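Long-range contacts in Lmo2051 protein (Listeria monocytogenes, PDB 3I18), which probably hydrolyses proteins in the presence of ATP as a membrane serine protease of the S16 family, this chain being its PDZ domain: residues G8-S13 with G27-E32; D22-G27 with I59-G64; K51-T56 with G81-G86; M12-D17 with I85-V90. All coordinates share one frame; numbering follows the deposited sequence.

Contact 1 of 4, residues G8-S13 with G27-E32; sequences GVYVMS and GDLITE. Unlike the reference sequence in segment 8-13: Met12 (reference Leu).
From Val9 to Val11 the chain runs antiparallel to residues 27-32, the axes of strands 9-13 and 29-32 closing to 4.7 Å with 144° between their directions. Val9 and Ile30 make a hydrogen-bonded pair, Val9 N giving to Ile30 O and Ile30 N returning to Val9 O at 2.8 Å; Tyr10 and Leu29 make the non-hydrogen-bonded pair beside it. Val11 N then bonds to Asp28 O at 2.9 Å and Val11 O takes Gly27 N, which carries the pairing past the start of strand 29-32 into the loop before it.

On the face that carries Tyr10 and Leu29, the CD1 methyl of Leu29 sits over the middle of the tyrosine ring, 3.6 Å from the centroid and only 11° off the normal, a CH-pi contact. Its other methyl, CD2, comes 3.9 Å from Tyr10 OH, further out along the ring. The other face of the sheet carries Val9 and Ile30. They stand side by side there, pointing the same way, with Val9 CG1 3.5 Å from Ile30 CB, and Val11 CG2 meets Ile30 CD1 at 3.9 Å.

The carboxylate of Asp28 has its main partner outside the pair, the backbone N of His25. Gly27, Asp28 and Ile30 belong to the Gly-Asp-x-Ile run familiar from PDZ domains. Strand 29-33 pairs on its far edge with strand 56-63, strand 9-14 pairs on its other side with strand 83-89, and Phe44 of helix 41-49 packs against both Val9 and Ile30.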
loop_
_atom_site.group_PDB
_atom_site.type_symbol
_atom_site.label_atom_id
_atom_site.label_comp_id
_atom_site.label_asym_id
_atom_site.label_seq_id
_atom_site.Cartn_x
_atom_site.Cartn_y
_atom_site.Cartn_z
ATOM N N GLY A 8 5.183 2.510 9.523
ATOM C CA GLY A 8 4.275 2.173 8.440
ATOM C C GLY A 8 4.677 0.875 7.762
ATOM O O GLY A 8 5.255 -0.011 8.393
ATOM N N VAL A 9 4.375 0.757 6.474
ATOM C CA VAL A 9 4.712 -0.451 5.728
ATOM C C VAL A 9 5.727 -0.167 4.614
ATOM O O VAL A 9 5.587 0.801 3.870
ATOM C CB VAL A 9 3.435 -1.095 5.121
ATOM C CG1 VAL A 9 2.767 -0.134 4.145
ATOM C CG2 VAL A 9 3.789 -2.392 4.422
ATOM N N TYR A 10 6.759 -1.003 4.512
ATOM C CA TYR A 10 7.770 -0.830 3.469
ATOM C C TYR A 10 7.428 -1.693 2.263
ATOM O O TYR A 10 7.163 -2.890 2.397
ATOM C CB TYR A 10 9.163 -1.208 3.984
ATOM C CG TYR A 10 9.717 -0.254 5.015
ATOM C CD1 TYR A 10 9.382 -0.381 6.362
ATOM C CD2 TYR A 10 10.551 0.799 4.639
ATOM C CE1 TYR A 10 9.866 0.519 7.310
ATOM C CE2 TYR A 10 11.037 1.707 5.577
ATOM C CZ TYR A 10 10.690 1.560 6.906
ATOM O OH TYR A 10 11.159 2.463 7.834
ATOM N N VAL A 11 7.429 -1.077 1.086
ATOM C CA VAL A 11 7.118 -1.776 -0.157
ATOM C C VAL A 11 8.321 -2.612 -0.591
ATOM O O VAL A 11 9.450 -2.126 -0.597
ATOM C CB VAL A 11 6.775 -0.771 -1.282
ATOM C CG1 VAL A 11 6.504 -1.508 -2.584
ATOM C CG2 VAL A 11 5.563 0.056 -0.880
HETATM N N MSE A 12 8.086 -3.866 -0.960
HETATM C CA MSE A 12 9.183 -4.735 -1.373
HETATM C C MSE A 12 9.168 -5.044 -2.856
HETATM O O MSE A 12 10.197 -5.388 -3.436
HETATM C CB MSE A 12 9.152 -6.042 -0.584
HETATM C CG MSE A 12 10.207 -7.038 -1.020
HETATM SE SE MSE A 12 10.430 -8.406 0.272
HETATM C CE MSE A 12 8.773 -9.359 -0.023
ATOM N N SER A 13 7.993 -4.938 -3.461
ATOM C CA SER A 13 7.830 -5.194 -4.885
ATOM C C SER A 13 6.533 -4.554 -5.358
ATOM O O SER A 13 5.565 -4.482 -4.603
ATOM C CB SER A 13 7.774 -6.696 -5.157
ATOM O OG SER A 13 7.474 -6.949 -6.519
ATOM N N GLY A 27 11.075 -0.128 -1.845
ATOM C CA GLY A 27 11.820 0.603 -0.838
ATOM C C GLY A 27 11.031 1.736 -0.208
ATOM O O GLY A 27 11.370 2.198 0.880
ATOM N N ASP A 28 9.980 2.188 -0.883
ATOM C CA ASP A 28 9.164 3.275 -0.356
ATOM C C ASP A 28 8.453 2.866 0.926
ATOM O O ASP A 28 8.116 1.695 1.130
ATOM C CB ASP A 28 8.119 3.721 -1.387
ATOM C CG ASP A 28 8.739 4.369 -2.611
ATOM O OD1 ASP A 28 9.954 4.650 -2.597
ATOM O OD2 ASP A 28 8.008 4.603 -3.593
ATOM N N LEU A 29 8.242 3.841 1.800
ATOM C CA LEU A 29 7.551 3.600 3.058
ATOM C C LEU A 29 6.188 4.267 2.984
ATOM O O LEU A 29 6.092 5.473 2.757
ATOM C CB LEU A 29 8.339 4.196 4.229
ATOM C CG LEU A 29 7.625 4.237 5.581
ATOM C CD1 LEU A 29 7.370 2.833 6.103
ATOM C CD2 LEU A 29 8.477 5.021 6.577
ATOM N N ILE A 30 5.135 3.478 3.163
ATOM C CA ILE A 30 3.777 4.017 3.140
ATOM C C ILE A 30 3.400 4.324 4.584
ATOM O O ILE A 30 3.412 3.435 5.437
ATOM C CB ILE A 30 2.780 3.006 2.555
ATOM C CG1 ILE A 30 3.114 2.743 1.080
ATOM C CG2 ILE A 30 1.369 3.538 2.705
ATOM C CD1 ILE A 30 2.224 1.672 0.427
ATOM N N THR A 31 3.064 5.583 4.853
ATOM C CA THR A 31 2.726 6.023 6.202
ATOM C C THR A 31 1.244 6.201 6.491
ATOM O O THR A 31 0.820 6.076 7.636
ATOM C CB THR A 31 3.452 7.344 6.531
ATOM O OG1 THR A 31 3.096 8.343 5.565
ATOM C CG2 THR A 31 4.956 7.140 6.495
ATOM N N GLU A 32 0.455 6.489 5.463
ATOM C CA GLU A 32 -0.978 6.674 5.642
ATOM C C GLU A 32 -1.730 6.267 4.387
ATOM O O GLU A 32 -1.212 6.361 3.273
ATOM C CB GLU A 32 -1.306 8.135 5.981
ATOM C CG GLU A 32 -0.791 8.602 7.338
ATOM C CD GLU A 32 -1.390 9.930 7.782
ATOM O OE1 GLU A 32 -1.115 10.348 8.928
ATOM O OE2 GLU A 32 -2.129 10.559 6.999
#

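Contact 2 of 4, residues D22-G27 with I59-G64; sequences DVLHAG and INYKHG
Tyr61 and Leu24 carry this contact, joined by His63: a loop lies across a strand here, with no clear hydrogen bond between the two segments. The CD2 methyl of Leu24 rests over the centre of the Tyr61 ring, 3.8 Å from the centroid and 13° from the normal, so the leucine branch makes a CH-pi contact. The same methyl is 4.4 Å from Ile59 CG2. Tyr61 CG, set between its own backbone N and carbonyl carbon (chi1 63°), is thereby brought to 3.7 Å from Leu24 CD2. At the hydroxyl end of the ring, Val23 CG1 touches Tyr61 OH at 3.4 Å and CE1 at 3.7 Å.

His63 meets His25 further along the strand. The two imidazoles are near parallel, 28° apart, but slid so far that they barely overlap; their centroids are 5.0 Å apart, and the closest approach is His25 ND1 to His63 CE1 at 3.8 Å. The His63 ring is held from elsewhere, its ND1 bonded to Asp28 OD1, while Asp28 OD2 takes the backbone N of His25. One carboxylate thus ties the loop to the strand next to the imidazole pair.

The loop ends in Gly27 and Asp28, just ahead of strand 29-33. It is the connection between strands 9-14 and 29-33 of this PDZ domain, laid against strand 56-63.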
loop_
_atom_site.group_PDB
_atom_site.type_symbol
_atom_site.label_atom_id
_atom_site.label_comp_id
_atom_site.label_asym_id
_atom_site.label_seq_id
_atom_site.Cartn_x
_atom_site.Cartn_y
_atom_site.Cartn_z
ATOM N N ASP A 22 3.004 3.307 -11.427
ATOM C CA ASP A 22 3.198 4.665 -11.909
ATOM C C ASP A 22 3.361 5.647 -10.745
ATOM O O ASP A 22 3.474 6.853 -10.957
ATOM C CB ASP A 22 2.006 5.061 -12.790
ATOM C CG ASP A 22 2.433 5.664 -14.118
ATOM O OD1 ASP A 22 3.440 5.200 -14.694
ATOM O OD2 ASP A 22 1.747 6.590 -14.595
ATOM N N VAL A 23 3.392 5.120 -9.521
ATOM C CA VAL A 23 3.536 5.946 -8.317
ATOM C C VAL A 23 4.597 5.438 -7.334
ATOM O O VAL A 23 5.539 6.156 -6.995
ATOM C CB VAL A 23 2.200 6.031 -7.528
ATOM C CG1 VAL A 23 2.406 6.802 -6.233
ATOM C CG2 VAL A 23 1.126 6.682 -8.371
ATOM N N LEU A 24 4.432 4.200 -6.872
ATOM C CA LEU A 24 5.342 3.611 -5.891
ATOM C C LEU A 24 6.549 2.894 -6.482
ATOM O O LEU A 24 6.564 2.523 -7.657
ATOM C CB LEU A 24 4.566 2.630 -4.999
ATOM C CG LEU A 24 3.365 3.182 -4.222
ATOM C CD1 LEU A 24 2.606 2.046 -3.571
ATOM C CD2 LEU A 24 3.849 4.187 -3.181
ATOM N N HIS A 25 7.566 2.712 -5.646
ATOM C CA HIS A 25 8.782 2.010 -6.035
ATOM C C HIS A 25 9.227 1.152 -4.863
ATOM O O HIS A 25 8.867 1.417 -3.713
ATOM C CB HIS A 25 9.899 2.995 -6.405
ATOM C CG HIS A 25 9.713 3.659 -7.735
ATOM N ND1 HIS A 25 9.054 4.861 -7.885
ATOM C CD2 HIS A 25 10.101 3.285 -8.978
ATOM C CE1 HIS A 25 9.045 5.198 -9.164
ATOM N NE2 HIS A 25 9.673 4.258 -9.848
ATOM N N ALA A 26 10.001 0.113 -5.152
ATOM C CA ALA A 26 10.490 -0.771 -4.106
ATOM C C ALA A 26 11.331 0.049 -3.137
ATOM O O ALA A 26 12.182 0.836 -3.555
ATOM C CB ALA A 26 11.321 -1.885 -4.720
ATOM N N GLY A 27 11.075 -0.128 -1.845
ATOM C CA GLY A 27 11.820 0.603 -0.838
ATOM C C GLY A 27 11.031 1.736 -0.208
ATOM O O GLY A 27 11.370 2.198 0.880
ATOM N N ILE A 59 -2.538 7.675 -0.959
ATOM C CA ILE A 59 -1.355 7.119 -0.319
ATOM C C ILE A 59 -0.296 8.165 0.006
ATOM O O ILE A 59 0.119 8.924 -0.872
ATOM C CB ILE A 59 -0.698 6.028 -1.221
ATOM C CG1 ILE A 59 -1.678 4.880 -1.484
ATOM C CG2 ILE A 59 0.550 5.476 -0.549
ATOM C CD1 ILE A 59 -2.020 4.056 -0.258
ATOM N N ASN A 60 0.113 8.228 1.274
ATOM C CA ASN A 60 1.180 9.142 1.682
ATOM C C ASN A 60 2.389 8.228 1.872
ATOM O O ASN A 60 2.321 7.242 2.610
ATOM C CB ASN A 60 0.867 9.855 3.013
ATOM C CG ASN A 60 -0.202 10.930 2.878
ATOM O OD1 ASN A 60 -1.392 10.652 2.972
ATOM N ND2 ASN A 60 0.227 12.169 2.648
ATOM N N TYR A 61 3.486 8.539 1.195
ATOM C CA TYR A 61 4.680 7.703 1.279
ATOM C C TYR A 61 5.940 8.531 1.109
ATOM O O TYR A 61 5.896 9.647 0.605
ATOM C CB TYR A 61 4.647 6.634 0.178
ATOM C CG TYR A 61 4.680 7.205 -1.229
ATOM C CD1 TYR A 61 3.536 7.744 -1.815
ATOM C CD2 TYR A 61 5.867 7.241 -1.956
ATOM C CE1 TYR A 61 3.576 8.309 -3.092
ATOM C CE2 TYR A 61 5.916 7.805 -3.228
ATOM C CZ TYR A 61 4.771 8.334 -3.788
ATOM O OH TYR A 61 4.817 8.895 -5.044
ATOM N N LYS A 62 7.069 7.973 1.529
ATOM C CA LYS A 62 8.340 8.659 1.392
ATOM C C LYS A 62 9.136 7.941 0.319
ATOM O O LYS A 62 9.269 6.718 0.352
ATOM C CB LYS A 62 9.105 8.645 2.721
ATOM C CG LYS A 62 9.301 7.256 3.286
ATOM C CD LYS A 62 9.989 7.275 4.641
ATOM C CE LYS A 62 11.434 7.726 4.540
ATOM N NZ LYS A 62 12.141 7.554 5.849
ATOM N N HIS A 63 9.635 8.706 -0.648
ATOM C CA HIS A 63 10.437 8.161 -1.737
ATOM C C HIS A 63 11.821 8.787 -1.638
ATOM O O HIS A 63 11.991 9.978 -1.896
ATOM C CB HIS A 63 9.814 8.497 -3.097
ATOM C CG HIS A 63 10.562 7.919 -4.261
ATOM N ND1 HIS A 63 10.869 6.581 -4.352
ATOM C CD2 HIS A 63 11.068 8.501 -5.373
ATOM C CE1 HIS A 63 11.537 6.359 -5.472
ATOM N NE2 HIS A 63 11.670 7.507 -6.109
ATOM N N GLY A 64 12.803 7.981 -1.247
ATOM C CA GLY A 64 14.158 8.484 -1.111
ATOM C C GLY A 64 14.294 9.388 0.100
ATOM O O GLY A 64 14.564 8.923 1.207
#

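Contact 3 of 4, residues K51-T56 with G81-G86; sequences KKVGDT and GTPGIG
Pro83 and Val53 meet here without an aromatic ring: the Pro83 ring is puckered, C-gamma exo, with its CG against the carbonyl O of Lys51, and the planar group nearby is the carboxylate of Asp55, met by Lys52 N from above its plane, 64° out of it. The loop is a type II beta turn from Lys52 to Asp55, in the part of the PDZ domain that leads from helix 41-49 into strand 56-63.

The proline brings its CG to 3.3 Å from Lys51 O, and that same CG lies 4.1 Å from Lys52 CA. The carboxylate takes no part across the contact but shapes the loop, its OD2 accepting the bond from Lys52 N. Asp55 N closes the turn on Lys52 O at 2.9 Å. With the aspartate side chain reaching back to Lys52 N, Lys52 and Asp55 are tied to each other twice, and the turn presents Val53 at its corner. Gly81 and Thr82 lead into strand 83-89 and the Gly-Ile-Gly-Ile run that probably corresponds to the carboxylate-binding loop of PDZ domains.

This is a surface contact of modest area, with no hydrogen bond crossing it. Lys51 uses its chain elsewhere: it packs on Leu74 of strand 66-76, and its NZ makes a weak bond to Tyr47 OH of helix 41-49. Val53 is the other half of the join. Its CG2, anti to the carbonyl carbon and beside the backbone N, lies 4.3 Å from Pro83 CB, and the same methyl reaches the backbone before the proline, touching Gly81 O at 3.5 Å.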
loop_
_atom_site.group_PDB
_atom_site.type_symbol
_atom_site.label_atom_id
_atom_site.label_comp_id
_atom_site.label_asym_id
_atom_site.label_seq_id
_atom_site.Cartn_x
_atom_site.Cartn_y
_atom_site.Cartn_z
ATOM N N LYS A 51 -12.370 -2.323 0.776
ATOM C CA LYS A 51 -12.718 -1.508 -0.379
ATOM C C LYS A 51 -13.097 -2.393 -1.561
ATOM O O LYS A 51 -13.219 -3.613 -1.421
ATOM C CB LYS A 51 -11.542 -0.596 -0.738
ATOM C CG LYS A 51 -11.135 0.301 0.414
ATOM C CD LYS A 51 -12.332 1.103 0.923
ATOM C CE LYS A 51 -12.014 1.812 2.232
ATOM N NZ LYS A 51 -13.039 2.843 2.597
ATOM N N LYS A 52 -13.285 -1.777 -2.723
ATOM C CA LYS A 52 -13.668 -2.509 -3.926
ATOM C C LYS A 52 -12.680 -2.253 -5.043
ATOM O O LYS A 52 -12.051 -1.194 -5.091
ATOM C CB LYS A 52 -15.052 -2.062 -4.404
ATOM C CG LYS A 52 -16.172 -2.226 -3.398
ATOM C CD LYS A 52 -17.202 -1.119 -3.578
ATOM C CE LYS A 52 -17.745 -1.063 -4.997
ATOM N NZ LYS A 52 -18.703 0.069 -5.173
ATOM N N VAL A 53 -12.536 -3.235 -5.930
ATOM C CA VAL A 53 -11.659 -3.094 -7.082
ATOM C C VAL A 53 -12.183 -1.855 -7.800
ATOM O O VAL A 53 -13.393 -1.674 -7.907
ATOM C CB VAL A 53 -11.772 -4.322 -8.023
ATOM C CG1 VAL A 53 -10.993 -4.075 -9.314
ATOM C CG2 VAL A 53 -11.244 -5.563 -7.318
ATOM N N GLY A 54 -11.290 -0.987 -8.259
ATOM C CA GLY A 54 -11.740 0.211 -8.947
ATOM C C GLY A 54 -11.788 1.434 -8.053
ATOM O O GLY A 54 -11.845 2.564 -8.543
ATOM N N ASP A 55 -11.789 1.216 -6.742
ATOM C CA ASP A 55 -11.807 2.329 -5.790
ATOM C C ASP A 55 -10.461 3.025 -5.848
ATOM O O ASP A 55 -9.489 2.478 -6.358
ATOM C CB ASP A 55 -12.040 1.834 -4.360
ATOM C CG ASP A 55 -13.497 1.532 -4.068
ATOM O OD1 ASP A 55 -14.357 1.777 -4.946
ATOM O OD2 ASP A 55 -13.782 1.048 -2.953
ATOM N N THR A 56 -10.415 4.234 -5.307
ATOM C CA THR A 56 -9.199 5.021 -5.290
ATOM C C THR A 56 -8.759 5.229 -3.847
ATOM O O THR A 56 -9.576 5.577 -2.992
ATOM C CB THR A 56 -9.438 6.403 -5.932
ATOM O OG1 THR A 56 -9.792 6.233 -7.310
ATOM C CG2 THR A 56 -8.196 7.262 -5.821
ATOM N N GLY A 81 -10.917 -11.976 -6.821
ATOM C CA GLY A 81 -11.357 -10.593 -6.889
ATOM C C GLY A 81 -10.984 -9.709 -5.711
ATOM O O GLY A 81 -11.532 -8.614 -5.557
ATOM N N THR A 82 -10.055 -10.170 -4.881
ATOM C CA THR A 82 -9.625 -9.394 -3.717
ATOM C C THR A 82 -8.981 -8.094 -4.189
ATOM O O THR A 82 -8.110 -8.113 -5.043
ATOM C CB THR A 82 -8.605 -10.181 -2.887
ATOM O OG1 THR A 82 -9.179 -11.433 -2.481
ATOM C CG2 THR A 82 -8.204 -9.387 -1.657
ATOM N N PRO A 83 -9.408 -6.946 -3.638
ATOM C CA PRO A 83 -8.861 -5.638 -4.022
ATOM C C PRO A 83 -7.439 -5.491 -3.494
ATOM O O PRO A 83 -7.126 -6.006 -2.424
ATOM C CB PRO A 83 -9.814 -4.642 -3.344
ATOM C CG PRO A 83 -11.038 -5.462 -2.990
ATOM C CD PRO A 83 -10.449 -6.790 -2.613
ATOM N N GLY A 84 -6.588 -4.794 -4.243
ATOM C CA GLY A 84 -5.219 -4.592 -3.816
ATOM C C GLY A 84 -4.531 -3.470 -4.573
ATOM O O GLY A 84 -4.989 -3.050 -5.635
ATOM N N ILE A 85 -3.435 -2.968 -4.014
ATOM C CA ILE A 85 -2.668 -1.912 -4.650
ATOM C C ILE A 85 -1.768 -2.549 -5.707
ATOM O O ILE A 85 -1.456 -1.937 -6.732
ATOM C CB ILE A 85 -1.793 -1.174 -3.613
ATOM C CG1 ILE A 85 -2.684 -0.514 -2.572
ATOM C CG2 ILE A 85 -0.909 -0.127 -4.308
ATOM C CD1 ILE A 85 -1.915 0.094 -1.404
ATOM N N GLY A 86 -1.362 -3.787 -5.441
ATOM C CA GLY A 86 -0.509 -4.520 -6.362
ATOM C C GLY A 86 0.938 -4.506 -5.922
ATOM O O GLY A 86 1.834 -4.339 -6.747
#

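Contact 4 of 4, residues M12-D17 with I85-V90; sequences MSVKDD and IGITLV. Unlike the reference sequence in segment 12-17: Met12 (reference Leu).
A classic beta bulge joins the first and last strands: Met12 and Ser13, on strand 9-14, both face Thr88 of the strand opposite, which runs antiparallel at 173°. Met12 N bonds to Thr88 O at 2.8 Å, and Thr88 N bonds to Ser13 O at 2.9 Å. Beyond the bulge the pairing is regular, with Val14 opposite Ile87 in a non-hydrogen-bonded pair and Lys15 N bonded to Gly86 O in a nearly straight line (N-H...O 179°).

Crowding is evident at Thr88. Its OG1 lies between the backbone N and carbonyl carbon (chi1 57°), and it presses to within 3.0 Å of Ser13 CB; it also comes near Ser13 N, but at an angle too poor for a hydrogen bond. Ser13 O is shared as well, for Ile87 CA approaches it at 3.1 Å in a CA-H...O contact. Met12, modelled as selenomethionine, bends at its last torsion, and its CE methyl lies 3.7 Å from Leu89 O, while CB meets Val90 CG2 at 4.2 Å. On the face of Val14 and Ile87, the two side chains stand side by side, Val14 CG2 being 3.8 Å from Ile87 CG2.

Gly86 and Ile87 also form a G1 bulge facing His100, a residue of the purification tag, which bonds to the backbone of 85-87 in a manner reminiscent of a peptide C-terminus in a PDZ groove. Ile85 turns inward to Phe44 and Ile48 of helix 41-49 and to strand 66-76, while Leu89 packs on Val9 of strand 9-14.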
loop_
_atom_site.group_PDB
_atom_site.type_symbol
_atom_site.label_atom_id
_atom_site.label_comp_id
_atom_site.label_asym_id
_atom_site.label_seq_id
_atom_site.Cartn_x
_atom_site.Cartn_y
_atom_site.Cartn_z
HETATM N N MSE A 12 8.086 -3.866 -0.960
HETATM C CA MSE A 12 9.183 -4.735 -1.373
HETATM C C MSE A 12 9.168 -5.044 -2.856
HETATM O O MSE A 12 10.197 -5.388 -3.436
HETATM C CB MSE A 12 9.152 -6.042 -0.584
HETATM C CG MSE A 12 10.207 -7.038 -1.020
HETATM SE SE MSE A 12 10.430 -8.406 0.272
HETATM C CE MSE A 12 8.773 -9.359 -0.023
ATOM N N SER A 13 7.993 -4.938 -3.461
ATOM C CA SER A 13 7.830 -5.194 -4.885
ATOM C C SER A 13 6.533 -4.554 -5.358
ATOM O O SER A 13 5.565 -4.482 -4.603
ATOM C CB SER A 13 7.774 -6.696 -5.157
ATOM O OG SER A 13 7.474 -6.949 -6.519
ATOM N N VAL A 14 6.521 -4.101 -6.607
ATOM C CA VAL A 14 5.351 -3.466 -7.196
ATOM C C VAL A 14 5.081 -4.097 -8.560
ATOM O O VAL A 14 5.995 -4.210 -9.378
ATOM C CB VAL A 14 5.585 -1.944 -7.396
ATOM C CG1 VAL A 14 4.313 -1.280 -7.887
ATOM C CG2 VAL A 14 6.052 -1.302 -6.082
ATOM N N LYS A 15 3.849 -4.536 -8.809
ATOM C CA LYS A 15 3.519 -5.117 -10.116
ATOM C C LYS A 15 3.779 -4.041 -11.166
ATOM O O LYS A 15 3.325 -2.912 -11.018
ATOM C CB LYS A 15 2.044 -5.516 -10.176
ATOM C CG LYS A 15 1.704 -6.854 -9.550
ATOM C CD LYS A 15 0.195 -7.042 -9.529
ATOM C CE LYS A 15 -0.185 -8.470 -9.218
ATOM N NZ LYS A 15 0.147 -9.364 -10.359
ATOM N N ASP A 16 4.483 -4.396 -12.236
ATOM C CA ASP A 16 4.817 -3.435 -13.285
ATOM C C ASP A 16 3.701 -3.105 -14.272
ATOM O O ASP A 16 3.880 -2.256 -15.145
ATOM C CB ASP A 16 6.034 -3.924 -14.071
ATOM C CG ASP A 16 5.849 -5.326 -14.611
ATOM O OD1 ASP A 16 4.743 -5.634 -15.112
ATOM O OD2 ASP A 16 6.812 -6.121 -14.546
ATOM N N ASP A 17 2.556 -3.762 -14.140
ATOM C CA ASP A 17 1.444 -3.518 -15.054
ATOM C C ASP A 17 0.178 -3.034 -14.356
ATOM O O ASP A 17 -0.932 -3.242 -14.848
ATOM C CB ASP A 17 1.144 -4.794 -15.843
ATOM C CG ASP A 17 0.920 -5.993 -14.941
ATOM O OD1 ASP A 17 0.645 -7.091 -15.472
ATOM O OD2 ASP A 17 1.024 -5.833 -13.703
ATOM N N ILE A 85 -3.435 -2.968 -4.014
ATOM C CA ILE A 85 -2.668 -1.912 -4.650
ATOM C C ILE A 85 -1.768 -2.549 -5.707
ATOM O O ILE A 85 -1.456 -1.937 -6.732
ATOM C CB ILE A 85 -1.793 -1.174 -3.613
ATOM C CG1 ILE A 85 -2.684 -0.514 -2.572
ATOM C CG2 ILE A 85 -0.909 -0.127 -4.308
ATOM C CD1 ILE A 85 -1.915 0.094 -1.404
ATOM N N GLY A 86 -1.362 -3.787 -5.441
ATOM C CA GLY A 86 -0.509 -4.520 -6.362
ATOM C C GLY A 86 0.938 -4.506 -5.922
ATOM O O GLY A 86 1.834 -4.339 -6.747
ATOM N N ILE A 87 1.167 -4.701 -4.624
ATOM C CA ILE A 87 2.511 -4.686 -4.058
ATOM C C ILE A 87 2.723 -5.770 -3.003
ATOM O O ILE A 87 1.762 -6.319 -2.456
ATOM C CB ILE A 87 2.786 -3.333 -3.366
ATOM C CG1 ILE A 87 1.723 -3.087 -2.286
ATOM C CG2 ILE A 87 2.776 -2.202 -4.382
ATOM C CD1 ILE A 87 1.851 -1.751 -1.555
ATOM N N THR A 88 3.984 -6.093 -2.727
ATOM C CA THR A 88 4.296 -7.044 -1.668
ATOM C C THR A 88 4.967 -6.177 -0.608
ATOM O O THR A 88 5.568 -5.143 -0.929
ATOM C CB THR A 88 5.264 -8.175 -2.119
ATOM O OG1 THR A 88 6.474 -7.608 -2.636
ATOM C CG2 THR A 88 4.612 -9.041 -3.190
ATOM N N LEU A 89 4.851 -6.585 0.648
ATOM C CA LEU A 89 5.408 -5.833 1.769
ATOM C C LEU A 89 6.498 -6.619 2.483
ATOM O O LEU A 89 6.496 -7.849 2.471
ATOM C CB LEU A 89 4.296 -5.518 2.772
ATOM C CG LEU A 89 2.955 -5.059 2.182
ATOM C CD1 LEU A 89 1.895 -4.981 3.277
ATOM C CD2 LEU A 89 3.132 -3.724 1.501
ATOM N N VAL A 90 7.418 -5.907 3.124
ATOM C CA VAL A 90 8.503 -6.567 3.844
ATOM C C VAL A 90 7.968 -7.483 4.947
ATOM O O VAL A 90 8.595 -8.485 5.292
ATOM C CB VAL A 90 9.473 -5.530 4.449
ATOM C CG1 VAL A 90 10.474 -6.219 5.365
ATOM C CG2 VAL A 90 10.206 -4.804 3.329
#

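In the fold
All four contacts share one five-stranded antiparallel sheet, ordered 9-14, 29-33, 56-63, 66-76, 83-89, whose first and last strands also pair. Contacts 1 and 4 join strand 9-14 to both its neighbours; they share Met12 and Ser13, with centres about 10 Å apart. Contact 2 is nested inside the loop closed by contact 4 and lies about 7 Å from contact 1, centre to centre, sharing Gly27 with it. Contact 3 opens only after contact 1 has closed; its centre lies about 18 Å from those of contacts 1 and 2, but it shares Ile85 and Gly86 with contact 4. Contacts 2 and 3 set loops against strands of the same PDZ domain.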